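Local coordinates for protein kappa-carrageenase (Pseudoalteromonas carrageenovora, PDB 1DYP) that cleaves the beta-1,4 linkages within kappa-carrageenan chains, between D-galactose 4-sulfate and 3,6-anhydro-D-galactose, as a family 16 glycoside hydrolase, represented here by its catalytic domain, at residues 102-107 and 260-265. The protein carries 1 engineered substitution. Sequence-based numbering, arbitrary orientation.
With CD (cadmium ion), chain C.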
ATOM      1  N   ALA A 102      -1.853   6.541  -9.276  1.00  7.71           N
ATOM      2  CA  ALA A 102      -0.858   7.367  -8.611  1.00  7.47           C
ATOM      3  C   ALA A 102       0.377   7.389  -9.498  1.00  7.64           C
ATOM      4  O   ALA A 102       0.736   6.375 -10.100  1.00  7.50           O
ATOM      5  CB  ALA A 102      -0.517   6.803  -7.235  1.00  7.70           C
ATOM      6  N   ARG A 103       0.995   8.558  -9.604  1.00  7.49           N
ATOM      7  CA  ARG A 103       2.205   8.732 -10.402  1.00  7.84           C
ATOM      8  C   ARG A 103       3.306   8.710  -9.358  1.00  7.67           C
ATOM      9  O   ARG A 103       3.456   9.651  -8.579  1.00  7.60           O
ATOM     10  CB  ARG A 103       2.157  10.069 -11.140  1.00  8.25           C
ATOM     11  CG  ARG A 103       3.319  10.272 -12.084  1.00  9.22           C
ATOM     12  CD  ARG A 103       2.896  11.057 -13.312  1.00 10.58           C
ATOM     13  NE  ARG A 103       3.975  11.115 -14.288  1.00 11.01           N
ATOM     14  CZ  ARG A 103       5.000  11.960 -14.224  1.00 11.47           C
ATOM     15  NH1 ARG A 103       5.090  12.834 -13.229  1.00 11.62           N
ATOM     16  NH2 ARG A 103       5.944  11.920 -15.151  1.00 12.39           N
ATOM     17  N   ILE A 104       4.070   7.623  -9.352  1.00  7.42           N
ATOM     18  CA  ILE A 104       5.100   7.409  -8.346  1.00  7.48           C
ATOM     19  C   ILE A 104       6.511   7.161  -8.852  1.00  7.64           C
ATOM     20  O   ILE A 104       6.718   6.572  -9.908  1.00  7.50           O
ATOM     21  CB  ILE A 104       4.704   6.190  -7.470  1.00  7.44           C
ATOM     22  CG1 ILE A 104       3.369   6.463  -6.777  1.00  7.38           C
ATOM     23  CG2 ILE A 104       5.804   5.868  -6.467  1.00  7.68           C
ATOM     24  CD1 ILE A 104       2.743   5.233  -6.153  1.00  7.38           C
ATOM     25  N   LYS A 105       7.474   7.618  -8.059  1.00  8.19           N
ATOM     26  CA  LYS A 105       8.888   7.414  -8.330  1.00  8.63           C
ATOM     27  C   LYS A 105       9.367   6.661  -7.095  1.00  8.56           C
ATOM     28  O   LYS A 105       9.161   7.113  -5.970  1.00  8.23           O
ATOM     29  CB  LYS A 105       9.605   8.752  -8.445  1.00  9.40           C
ATOM     30  CG  LYS A 105      11.092   8.663  -8.705  1.00 10.74           C
ATOM     31  CD  LYS A 105      11.596  10.080  -8.884  1.00 12.02           C
ATOM     32  CE  LYS A 105      13.070  10.167  -9.123  1.00 13.35           C
ATOM     33  NZ  LYS A 105      13.401  11.604  -9.331  1.00 13.80           N
ATOM     34  N   GLY A 106       9.980   5.501  -7.303  1.00  8.67           N
ATOM     35  CA  GLY A 106      10.451   4.712  -6.180  1.00  8.82           C
ATOM     36  C   GLY A 106      11.647   5.309  -5.468  1.00  8.87           C
ATOM     37  O   GLY A 106      12.273   6.251  -5.959  1.00  8.92           O
ATOM     38  N   ALA A 107      11.956   4.768  -4.293  1.00  8.96           N
ATOM     39  CA  ALA A 107      13.101   5.229  -3.511  1.00  9.07           C
ATOM     40  C   ALA A 107      14.360   4.717  -4.205  1.00  9.20           C
ATOM     41  O   ALA A 107      14.352   3.634  -4.785  1.00  9.28           O
ATOM     42  CB  ALA A 107      13.019   4.684  -2.087  1.00  9.17           C
HETATM   43  N   MSE A 260      10.192   7.880  -1.485  1.00  9.31           N
HETATM   44  CA  MSE A 260       9.421   7.612  -2.678  1.00  9.27           C
HETATM   45  C   MSE A 260       8.724   8.956  -2.873  1.00  9.00           C
HETATM   46  O   MSE A 260       8.500   9.692  -1.905  1.00  8.70           O
HETATM   47  CB  MSE A 260       8.373   6.527  -2.413  1.00  9.96           C
HETATM   48  CG  MSE A 260       7.322   6.941  -1.390  1.00 10.58           C
HETATM   49 SE   MSE A 260       5.979   5.594  -1.029  1.00 12.24          SE
HETATM   50  CE  MSE A 260       4.792   5.898  -2.506  1.00 11.06           C
ATOM     51  N   GLU A 261       8.397   9.285  -4.115  1.00  8.80           N
ATOM     52  CA  GLU A 261       7.719  10.540  -4.395  1.00  8.82           C
ATOM     53  C   GLU A 261       6.441  10.267  -5.172  1.00  8.65           C
ATOM     54  O   GLU A 261       6.412   9.408  -6.054  1.00  8.62           O
ATOM     55  CB  GLU A 261       8.622  11.473  -5.201  0.50  9.08           C
ATOM     56  CG  GLU A 261       9.965  11.758  -4.551  0.50  9.39           C
ATOM     57  CD  GLU A 261      10.699  12.898  -5.225  0.50  9.58           C
ATOM     58  OE1 GLU A 261      10.701  12.946  -6.472  0.50  9.81           O
ATOM     59  OE2 GLU A 261      11.277  13.742  -4.508  0.50  9.84           O
ATOM     60  N   VAL A 262       5.385  10.998  -4.830  1.00  8.48           N
ATOM     61  CA  VAL A 262       4.104  10.842  -5.495  1.00  8.18           C
ATOM     62  C   VAL A 262       3.717  12.184  -6.100  1.00  8.22           C
ATOM     63  O   VAL A 262       3.482  13.158  -5.386  1.00  8.05           O
ATOM     64  CB  VAL A 262       3.008  10.405  -4.502  1.00  8.22           C
ATOM     65  CG1 VAL A 262       1.733  10.060  -5.253  1.00  8.09           C
ATOM     66  CG2 VAL A 262       3.491   9.215  -3.689  1.00  8.20           C
ATOM     67  N   ASP A 263       3.669  12.228  -7.425  1.00  8.08           N
ATOM     68  CA  ASP A 263       3.319  13.451  -8.130  1.00  7.97           C
ATOM     69  C   ASP A 263       1.835  13.738  -7.923  1.00  7.85           C
ATOM     70  O   ASP A 263       1.427  14.887  -7.758  1.00  7.13           O
ATOM     71  CB  ASP A 263       3.645  13.280  -9.618  1.00  8.46           C
ATOM     72  CG  ASP A 263       3.436  14.550 -10.421  1.00  9.21           C
ATOM     73  OD1 ASP A 263       3.247  15.626  -9.822  1.00  9.22           O
ATOM     74  OD2 ASP A 263       3.477  14.466 -11.668  1.00 10.02           O
ATOM     75  N   TYR A 264       1.029  12.682  -7.915  1.00  7.77           N
ATOM     76  CA  TYR A 264      -0.404  12.840  -7.719  1.00  7.86           C
ATOM     77  C   TYR A 264      -1.075  11.498  -7.506  1.00  7.67           C
ATOM     78  O   TYR A 264      -0.503  10.444  -7.793  1.00  7.43           O
ATOM     79  CB  TYR A 264      -1.038  13.529  -8.941  1.00  8.47           C
ATOM     80  CG  TYR A 264      -1.025  12.709 -10.223  1.00  8.76           C
ATOM     81  CD1 TYR A 264      -1.795  11.548 -10.345  1.00  9.23           C
ATOM     82  CD2 TYR A 264      -0.245  13.093 -11.314  1.00  9.34           C
ATOM     83  CE1 TYR A 264      -1.789  10.793 -11.516  1.00  9.65           C
ATOM     84  CE2 TYR A 264      -0.233  12.342 -12.496  1.00  9.73           C
ATOM     85  CZ  TYR A 264      -1.006  11.196 -12.585  1.00  9.84           C
ATOM     86  OH  TYR A 264      -0.997  10.447 -13.739  1.00 10.89           O
ATOM     87  N   VAL A 265      -2.289  11.555  -6.972  1.00  7.42           N
ATOM     88  CA  VAL A 265      -3.114  10.374  -6.772  1.00  7.44           C
ATOM     89  C   VAL A 265      -4.495  10.833  -7.229  1.00  7.54           C
ATOM     90  O   VAL A 265      -4.962  11.908  -6.849  1.00  7.46           O
ATOM     91  CB  VAL A 265      -3.140   9.902  -5.291  1.00  7.24           C
ATOM     92  CG1 VAL A 265      -3.568  11.034  -4.368  1.00  7.47           C
ATOM     93  CG2 VAL A 265      -4.078   8.707  -5.150  1.00  7.56           C
TER
HETATM   94 CD    CD C1299       1.834  17.093  -8.431  0.50 13.68          CD
HETATM   95  O   HOH W   1       1.268  19.331  -8.680  1.00  8.08           O
HETATM   96  O   HOH W   2       0.302  16.779 -10.215  1.00  8.82           O
HETATM   97  O   HOH W   3       3.454  18.223 -10.085  1.00 15.66           O
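Arg103 lays the aliphatic start of its side chain over one face of the Tyr264 ring, its CB 3.7 Å from the ring centroid and offset toward the rim, in a CH-pi contact. Arg103 CD lies 3.5 Å from Tyr264 CE2. With CG anti to the backbone N (chi1 -175°) and a bend at chi2, the long arginine reaches past the ring to Asp263, where NH1 meets OD2 at 2.8 Å in a salt bridge whose hydrogen bond is bent and weak. The other carboxylate oxygen of Asp263, OD1, binds cadmium at 2.5 Å, and its backbone O binds the same ion, so this short acid serves metal and arginine together. Tyr264 OH hydrogen-bonds Glu101 OE2, just ahead of segment 102-107, holding the ring at its polar tip. An alanine in place of Tyr264 would probably strip the arginine stem of its flat support and leave Glu101 without its hydroxyl partner. The backbone sets this up: Asp263 N donates to Arg103 O and Arg103 N to Tyr264 O, two residues facing one in a beta bulge, before regular antiparallel pairing resumes at Lys105 and Glu261. On the opposite face, Ile104 CG1 packs 4.1 Å from Val262 CG2, compact branched residues suited to the interior against Phe117 and Leu229. Backbone oxygens of Glu22 and Gly53 and three waters complete the cadmium site on this beta-sandwich (jelly roll), probably equivalent to the calcium site of related family 16 enzymes.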